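Local coordinates for kelch domain-containing protein (Colletotrichum graminicola M1.001, PDB 5C86) that probably oxidises alcohols with a copper centre, as a fungal member of the galactose oxidase and glyoxal oxidase family AA5, here in its apo form, at residues A[123-128]-A[455-460]; A[182-187]-A[226-231]. One frame throughout, in Å; residues are numbered along the deposited sequence. Where two conformers were deposited one is given.

Contact 1: residues A[123-128]-A[455-460]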
ATOM      1  N   SER A 123      -3.285   9.074  -3.709  1.00 12.06           N
ATOM      2  CA  SER A 123      -4.597   9.165  -3.137  1.00 12.73           C
ATOM      3  C   SER A 123      -4.549   8.521  -1.756  1.00 13.88           C
ATOM      4  O   SER A 123      -3.970   7.418  -1.613  1.00 13.52           O
ATOM      5  CB  SER A 123      -5.496   8.322  -4.040  1.00 13.36           C
ATOM      6  OG  SER A 123      -6.840   8.327  -3.558  1.00 15.82           O
ATOM      7  N   CYS A 124      -5.268   9.083  -0.817  1.00 12.91           N
ATOM      8  CA  CYS A 124      -5.414   8.413   0.482  1.00 13.30           C
ATOM      9  C   CYS A 124      -6.757   8.689   1.114  1.00 14.27           C
ATOM     10  O   CYS A 124      -7.354   9.757   0.957  1.00 14.85           O
ATOM     11  CB  CYS A 124      -4.290   8.866   1.441  1.00 14.63           C
ATOM     12  SG  CYS A 124      -4.244  10.653   1.869  1.00 15.78           S
ATOM     13  N   THR A 125      -7.186   7.728   1.929  1.00 11.47           N
ATOM     14  CA  THR A 125      -8.379   7.773   2.689  1.00 12.74           C
ATOM     15  C   THR A 125      -8.072   8.502   3.961  1.00 11.90           C
ATOM     16  O   THR A 125      -7.206   8.110   4.754  1.00 12.24           O
ATOM     17  CB  THR A 125      -8.914   6.392   2.954  1.00 12.63           C
ATOM     18  OG1 THR A 125      -9.177   5.768   1.718  1.00 13.17           O
ATOM     19  CG2 THR A 125     -10.232   6.446   3.681  1.00 13.87           C
ATOM     20  N   THR A 126      -8.865   9.538   4.291  1.00 13.16           N
ATOM     21  CA  THR A 126      -8.592  10.307   5.473  1.00 12.63           C
ATOM     22  C   THR A 126      -9.361   9.753   6.694  1.00 12.51           C
ATOM     23  O   THR A 126     -10.201   8.859   6.570  1.00 14.16           O
ATOM     24  CB  THR A 126      -8.963  11.818   5.312  1.00 15.66           C
ATOM     25  OG1 THR A 126     -10.412  11.912   5.343  1.00 16.50           O
ATOM     26  CG2 THR A 126      -8.460  12.317   4.010  1.00 15.59           C
ATOM     27  N   SER A 127      -9.067  10.348   7.832  1.00 14.36           N
ATOM     28  CA  SER A 127      -9.764   9.975   9.082  1.00 14.86           C
ATOM     29  C   SER A 127     -11.277  10.167   8.984  1.00 16.06           C
ATOM     30  O   SER A 127     -12.052   9.581   9.729  1.00 15.27           O
ATOM     31  CB  SER A 127      -9.221  10.752  10.225  1.00 16.47           C
ATOM     32  OG  SER A 127      -9.464  12.178  10.125  1.00 16.17           O
ATOM     33  N   GLU A 128     -11.705  11.059   8.090  1.00 16.04           N
ATOM     34  CA  GLU A 128     -13.132  11.294   7.809  1.00 16.60           C
ATOM     35  C   GLU A 128     -13.748  10.386   6.817  1.00 16.34           C
ATOM     36  O   GLU A 128     -14.945  10.497   6.501  1.00 18.33           O
ATOM     37  CB  GLU A 128     -13.356  12.778   7.382  1.00 18.65           C
ATOM     38  CG  GLU A 128     -12.909  13.763   8.398  1.00 23.39           C
ATOM     39  CD  GLU A 128     -13.129  15.246   7.963  1.00 31.16           C
ATOM     40  OE1 GLU A 128     -13.027  15.524   6.740  1.00 26.92           O
ATOM     41  OE2 GLU A 128     -13.344  16.120   8.888  1.00 38.49           O
ATOM     42  N   VAL A 455      -5.616   7.249  13.455  1.00 12.92           N
ATOM     43  CA  VAL A 455      -4.873   6.045  13.672  1.00 12.34           C
ATOM     44  C   VAL A 455      -5.592   4.892  12.946  1.00 12.23           C
ATOM     45  O   VAL A 455      -5.060   4.339  11.968  1.00 12.33           O
ATOM     46  CB  VAL A 455      -4.699   5.737  15.161  1.00 12.79           C
ATOM     47  CG1 VAL A 455      -4.084   4.337  15.374  1.00 13.20           C
ATOM     48  CG2 VAL A 455      -3.835   6.823  15.807  1.00 14.46           C
ATOM     49  N   ALA A 456      -6.841   4.613  13.330  1.00 11.26           N
ATOM     50  CA  ALA A 456      -7.658   3.597  12.731  1.00 11.60           C
ATOM     51  C   ALA A 456      -8.480   4.239  11.653  1.00 12.24           C
ATOM     52  O   ALA A 456      -9.682   4.558  11.778  1.00 13.91           O
ATOM     53  CB  ALA A 456      -8.543   2.995  13.791  1.00 13.54           C
ATOM     54  N   ILE A 457      -7.815   4.502  10.539  1.00 11.62           N
ATOM     55  CA  ILE A 457      -8.508   5.011   9.342  1.00 11.10           C
ATOM     56  C   ILE A 457      -9.669   4.054   9.007  1.00 11.57           C
ATOM     57  O   ILE A 457      -9.502   2.861   9.002  1.00 12.59           O
ATOM     58  CB  ILE A 457      -7.524   5.112   8.157  1.00 11.60           C
ATOM     59  CG1 ILE A 457      -6.352   6.081   8.400  1.00 11.93           C
ATOM     60  CG2 ILE A 457      -8.295   5.439   6.898  1.00 11.54           C
ATOM     61  CD1 ILE A 457      -6.766   7.544   8.565  1.00 13.26           C
ATOM     62  N   PRO A 458     -10.877   4.581   8.743  1.00 12.44           N
ATOM     63  CA  PRO A 458     -11.983   3.710   8.422  1.00 12.49           C
ATOM     64  C   PRO A 458     -11.748   2.781   7.280  1.00 12.45           C
ATOM     65  O   PRO A 458     -10.967   3.096   6.349  1.00 14.29           O
ATOM     66  CB  PRO A 458     -13.132   4.656   8.072  1.00 13.83           C
ATOM     67  CG  PRO A 458     -12.723   5.923   8.572  1.00 16.60           C
ATOM     68  CD  PRO A 458     -11.222   6.016   8.705  1.00 14.44           C
ATOM     69  N   GLY A 459     -12.393   1.647   7.329  1.00 11.57           N
ATOM     70  CA  GLY A 459     -12.272   0.676   6.283  1.00 13.35           C
ATOM     71  C   GLY A 459     -11.951  -0.708   6.788  1.00 11.09           C
ATOM     72  O   GLY A 459     -11.928  -0.977   7.984  1.00 10.90           O
ATOM     73  N   TYR A 460     -11.646  -1.588   5.868  1.00 11.15           N
ATOM     74  CA  TYR A 460     -11.363  -2.959   6.147  1.00 11.41           C
ATOM     75  C   TYR A 460      -9.933  -3.192   6.617  1.00 11.17           C
ATOM     76  O   TYR A 460      -8.967  -2.588   6.116  1.00 10.87           O
ATOM     77  CB  TYR A 460     -11.630  -3.892   4.985  1.00 11.84           C
ATOM     78  CG  TYR A 460     -13.059  -4.397   4.872  1.00 12.73           C
ATOM     79  CD1 TYR A 460     -14.034  -3.631   4.269  1.00 15.50           C
ATOM     80  CD2 TYR A 460     -13.428  -5.500   5.545  1.00 15.30           C
ATOM     81  CE1 TYR A 460     -15.335  -4.069   4.194  1.00 16.20           C
ATOM     82  CE2 TYR A 460     -14.711  -5.951   5.502  1.00 15.82           C
ATOM     83  CZ  TYR A 460     -15.645  -5.230   4.828  1.00 17.70           C
ATOM     84  OH  TYR A 460     -16.945  -5.760   4.780  1.00 23.61           O
TER
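Ile457 and Pro458 sit in the turn that leads into strand 459-466 of the galactose oxidase-like E-set domain, and they pack against Thr125 to Ser127, where the first strand of a Kelch blade of the beta-propeller gives way to a loop. Van der Waals contact carries this buried interface, mostly carbon side chains lying on backbone atoms, and no hydrogen bond crosses it. The branched Ile457 suits the place because both its arms lie against the strand end and the start of the loop: CG2 is 3.6 Å from Thr125 O, while CD1 reaches on to Ser127 N at 3.7 Å. Threonine suits position 125 because it offers a methyl to one neighbour and a hydroxyl to another. With CG2 anti to the backbone N, this methyl stands 3.9 Å from Ile457 CG2, whereas OG1 is hydrogen-bonded to Leu78 O. Pro458 brings its ring to two carbonyls, CD being 3.7 Å from Thr126 O and 3.8 Å from Ser127 O; next to the ring nitrogen, CD carries slightly polarised C-H groups that lie comfortably beside carbonyl oxygens, and the ring keeps this corner rigid.

Polar groups find partners around the contact: Ser127 OG pairs with Gly187 N, and Pro458 O with Arg417 NH2. Just before Ile457 the chain makes an inverse gamma turn centred on Ala456, closed by a weak bond from Ile457 N to Val455 O. On the propeller side an ST turn shapes the loop, Glu128 N donating to Thr126 OG1 over 3.2 Å at 137°.

Contact 2: residues A[182-187]-A[226-231]; sequences WSWKNG and SVMYDA
Trp182, with CG anti to its carbonyl carbon (chi1 -69°), and Met228, with CG anti to its backbone N (chi1 -172°), reach toward each other between the first strands of two successive blades of the beta-propeller. The two side chains slide past one another in opposite directions. Met228 CB lies over the face of the Trp182 six-membered ring, 4.0 Å from its centroid, in a CH-pi contact, and Met228 N stands above the same ring toward its rim. A tryptophan suits this seam because its broad face can cover backbone as well as side chain while its N-H still serves a polar neighbour. That N-H is used at the ring edge: Trp182 NE1 donates to Ser226 OG in the ring plane, over 2.9 Å and nearly straight at 160°, and the bond helps to fix the rotation of the buried indole. Beside it Trp182 CZ2 is 3.4 Å from Ser226 O.

The flexible methionine bends at its thioether and brings CE between two indoles, 4.1 Å from Trp182 CE3 and 4.2 Å from Trp184 CE3. Trp184 has its own polar partner, Gly260 O, for NE1. Beyond Met228, a classic beta bulge at Tyr229 and Asp230 opposite Lys235 accompanies the corner of the chain, after which Ala231 O meets the edge of the second indole in its plane, 3.2 Å from Trp184 CH2.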
ATOM      1  N   TRP A 182       0.378  10.031   4.106  1.00 10.14           N
ATOM      2  CA  TRP A 182      -0.047   9.283   5.300  1.00 10.45           C
ATOM      3  C   TRP A 182      -1.143  10.053   6.016  1.00 11.95           C
ATOM      4  O   TRP A 182      -0.821  11.071   6.610  1.00 12.66           O
ATOM      5  CB  TRP A 182       1.156   8.956   6.206  1.00 11.62           C
ATOM      6  CG  TRP A 182       2.022   7.978   5.562  1.00 11.47           C
ATOM      7  CD1 TRP A 182       3.195   8.188   4.912  1.00 13.04           C
ATOM      8  CD2 TRP A 182       1.677   6.609   5.339  1.00 10.75           C
ATOM      9  NE1 TRP A 182       3.624   7.022   4.318  1.00 12.84           N
ATOM     10  CE2 TRP A 182       2.723   6.032   4.569  1.00 12.40           C
ATOM     11  CE3 TRP A 182       0.587   5.844   5.678  1.00 11.24           C
ATOM     12  CZ2 TRP A 182       2.657   4.735   4.117  1.00 12.41           C
ATOM     13  CZ3 TRP A 182       0.518   4.569   5.261  1.00 12.57           C
ATOM     14  CH2 TRP A 182       1.554   4.020   4.461  1.00 11.46           C
ATOM     15  N   SER A 183      -2.342   9.511   6.007  1.00 11.61           N
ATOM     16  CA  SER A 183      -3.428  10.135   6.749  1.00 12.64           C
ATOM     17  C   SER A 183      -3.235  10.056   8.231  1.00 13.63           C
ATOM     18  O   SER A 183      -2.689   9.062   8.787  1.00 11.62           O
ATOM     19  CB  SER A 183      -4.721   9.485   6.407  1.00 13.03           C
ATOM     20  OG  SER A 183      -5.021   9.674   5.044  1.00 13.40           O
ATOM     21  N   TRP A 184      -3.627  11.140   8.913  1.00 12.20           N
ATOM     22  CA  TRP A 184      -3.406  11.250  10.343  1.00 12.40           C
ATOM     23  C   TRP A 184      -4.610  11.950  11.051  1.00 14.86           C
ATOM     24  O   TRP A 184      -5.681  11.996  10.506  1.00 14.37           O
ATOM     25  CB  TRP A 184      -2.028  11.879  10.605  1.00 14.25           C
ATOM     26  CG  TRP A 184      -1.430  11.761  11.970  1.00 13.54           C
ATOM     27  CD1 TRP A 184      -0.944  12.811  12.821  1.00 14.04           C
ATOM     28  CD2 TRP A 184      -1.201  10.546  12.714  1.00 12.87           C
ATOM     29  NE1 TRP A 184      -0.425  12.285  13.968  1.00 15.17           N
ATOM     30  CE2 TRP A 184      -0.570  10.925  13.945  1.00 14.39           C
ATOM     31  CE3 TRP A 184      -1.399   9.188  12.435  1.00 14.16           C
ATOM     32  CZ2 TRP A 184      -0.149   9.988  14.843  1.00 14.40           C
ATOM     33  CZ3 TRP A 184      -0.954   8.228  13.385  1.00 13.68           C
ATOM     34  CH2 TRP A 184      -0.379   8.656  14.568  1.00 13.38           C
ATOM     35  N   LYS A 185      -4.375  12.465  12.240  1.00 15.09           N
ATOM     36  CA  LYS A 185      -5.450  12.922  13.099  1.00 15.09           C
ATOM     37  C   LYS A 185      -6.250  14.037  12.451  1.00 16.46           C
ATOM     38  O   LYS A 185      -5.645  14.900  11.763  1.00 14.66           O
ATOM     39  CB  LYS A 185      -4.858  13.336  14.417  1.00 16.20           C
ATOM     40  CG  LYS A 185      -4.207  12.184  15.187  1.00 19.34           C
ATOM     41  CD  LYS A 185      -3.563  12.632  16.510  1.00 22.88           C
ATOM     42  CE  LYS A 185      -2.832  11.458  17.189  1.00 25.18           C
ATOM     43  NZ  LYS A 185      -2.545  11.838  18.628  1.00 29.55           N
ATOM     44  N   ASN A 186      -7.558  14.006  12.666  1.00 18.32           N
ATOM     45  CA  ASN A 186      -8.458  15.154  12.355  1.00 20.30           C
ATOM     46  C   ASN A 186      -8.314  15.679  10.937  1.00 19.28           C
ATOM     47  O   ASN A 186      -8.169  16.901  10.688  1.00 20.43           O
ATOM     48  CB  ASN A 186      -8.049  16.266  13.308  1.00 20.52           C
ATOM     49  CG  ASN A 186      -9.118  17.378  13.416  1.00 26.17           C
ATOM     50  OD1 ASN A 186     -10.244  17.199  13.030  1.00 27.45           O
ATOM     51  ND2 ASN A 186      -8.708  18.512  13.862  1.00 32.39           N
ATOM     52  N   GLY A 187      -8.272  14.760  10.012  1.00 17.46           N
ATOM     53  CA  GLY A 187      -8.323  15.062   8.607  1.00 16.39           C
ATOM     54  C   GLY A 187      -7.010  15.512   8.053  1.00 17.14           C
ATOM     55  O   GLY A 187      -6.994  15.960   6.919  1.00 17.11           O
ATOM     56  N   SER A 226       7.595   3.842   1.584  1.00 10.55           N
ATOM     57  CA  SER A 226       7.267   4.187   2.980  1.00 11.52           C
ATOM     58  C   SER A 226       6.107   3.401   3.468  1.00 10.85           C
ATOM     59  O   SER A 226       5.223   3.018   2.657  1.00 11.60           O
ATOM     60  CB  SER A 226       7.006   5.676   3.159  1.00 13.31           C
ATOM     61  OG  SER A 226       5.789   6.146   2.591  1.00 14.03           O
ATOM     62  N   VAL A 227       6.048   3.121   4.772  0.72 10.85           N
ATOM     63  CA  VAL A 227       4.950   2.389   5.354  0.72 11.52           C
ATOM     64  C   VAL A 227       4.787   2.718   6.815  0.72 11.70           C
ATOM     65  O   VAL A 227       5.749   2.720   7.553  0.72 11.50           O
ATOM     66  CB  VAL A 227       4.988   0.867   5.141  0.72 12.85           C
ATOM     67  CG1 VAL A 227       6.220   0.319   5.789  0.72 13.44           C
ATOM     68  CG2 VAL A 227       3.745   0.207   5.670  0.72 14.16           C
ATOM     69  N   MET A 228       3.526   2.898   7.234  1.00 11.23           N
ATOM     70  CA  MET A 228       3.184   3.131   8.590  1.00 11.42           C
ATOM     71  C   MET A 228       3.060   1.784   9.278  1.00 11.51           C
ATOM     72  O   MET A 228       2.035   1.140   9.230  1.00 12.04           O
ATOM     73  CB  MET A 228       1.888   3.908   8.676  1.00 11.28           C
ATOM     74  CG  MET A 228       1.575   4.350  10.099  1.00 12.09           C
ATOM     75  SD  MET A 228       0.106   5.362  10.240  1.00 14.85           S
ATOM     76  CE  MET A 228       0.788   6.903   9.666  1.00 15.25           C
ATOM     77  N   TYR A 229       4.107   1.392   9.979  1.00 11.12           N
ATOM     78  CA  TYR A 229       4.194   0.087  10.583  1.00 10.59           C
ATOM     79  C   TYR A 229       3.667   0.056  12.023  1.00 11.19           C
ATOM     80  O   TYR A 229       3.461  -1.024  12.576  1.00 12.12           O
ATOM     81  CB  TYR A 229       5.623  -0.464  10.513  1.00 11.63           C
ATOM     82  CG  TYR A 229       6.612   0.267  11.368  1.00 11.00           C
ATOM     83  CD1 TYR A 229       6.748  -0.032  12.667  1.00 11.74           C
ATOM     84  CD2 TYR A 229       7.354   1.290  10.841  1.00 11.37           C
ATOM     85  CE1 TYR A 229       7.671   0.680  13.450  1.00 11.84           C
ATOM     86  CE2 TYR A 229       8.257   2.032  11.573  1.00 12.73           C
ATOM     87  CZ  TYR A 229       8.367   1.704  12.886  1.00 12.27           C
ATOM     88  OH  TYR A 229       9.313   2.378  13.616  1.00 15.30           O
ATOM     89  N   ASP A 230       3.508   1.212  12.697  1.00 12.03           N
ATOM     90  CA  ASP A 230       2.864   1.219  14.002  1.00 11.83           C
ATOM     91  C   ASP A 230       2.100   2.507  14.075  1.00 12.04           C
ATOM     92  O   ASP A 230       2.678   3.559  14.453  1.00 13.62           O
ATOM     93  CB  ASP A 230       3.857   1.066  15.142  1.00 13.66           C
ATOM     94  CG  ASP A 230       3.168   1.087  16.514  1.00 15.66           C
ATOM     95  OD1 ASP A 230       1.968   1.494  16.601  1.00 16.25           O
ATOM     96  OD2 ASP A 230       3.816   0.629  17.484  1.00 20.05           O
ATOM     97  N   ALA A 231       0.836   2.480  13.674  1.00 11.57           N
ATOM     98  CA  ALA A 231       0.059   3.708  13.610  1.00 11.14           C
ATOM     99  C   ALA A 231      -0.267   4.278  14.992  1.00 13.32           C
ATOM    100  O   ALA A 231      -0.407   5.500  15.120  1.00 14.43           O
ATOM    101  CB  ALA A 231      -1.174   3.467  12.845  1.00 11.98           C
TER

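Overall arrangement
From the N terminus, the chain passes through strand 122-125, the start of one propeller blade, then strand 181-183 and strand 225-230, which begin the next two. Contact 2 joins the latter pair across 38 intervening residues. Contact 1 closes only much later, when the C-terminal E-set domain brings 455-460 back against the blade that starts at 122-125, so its 326-residue loop encloses contact 2. The two touch directly: Ser183 OG is probably hydrogen-bonded to Thr125 O (2.7 Å), and Ser183 CB packs on Ile457 CD1. Arg430 of the E-set domain bonds both Val455 O and Ser183 O. Three successive blades and the C-terminal domain are thus tied together.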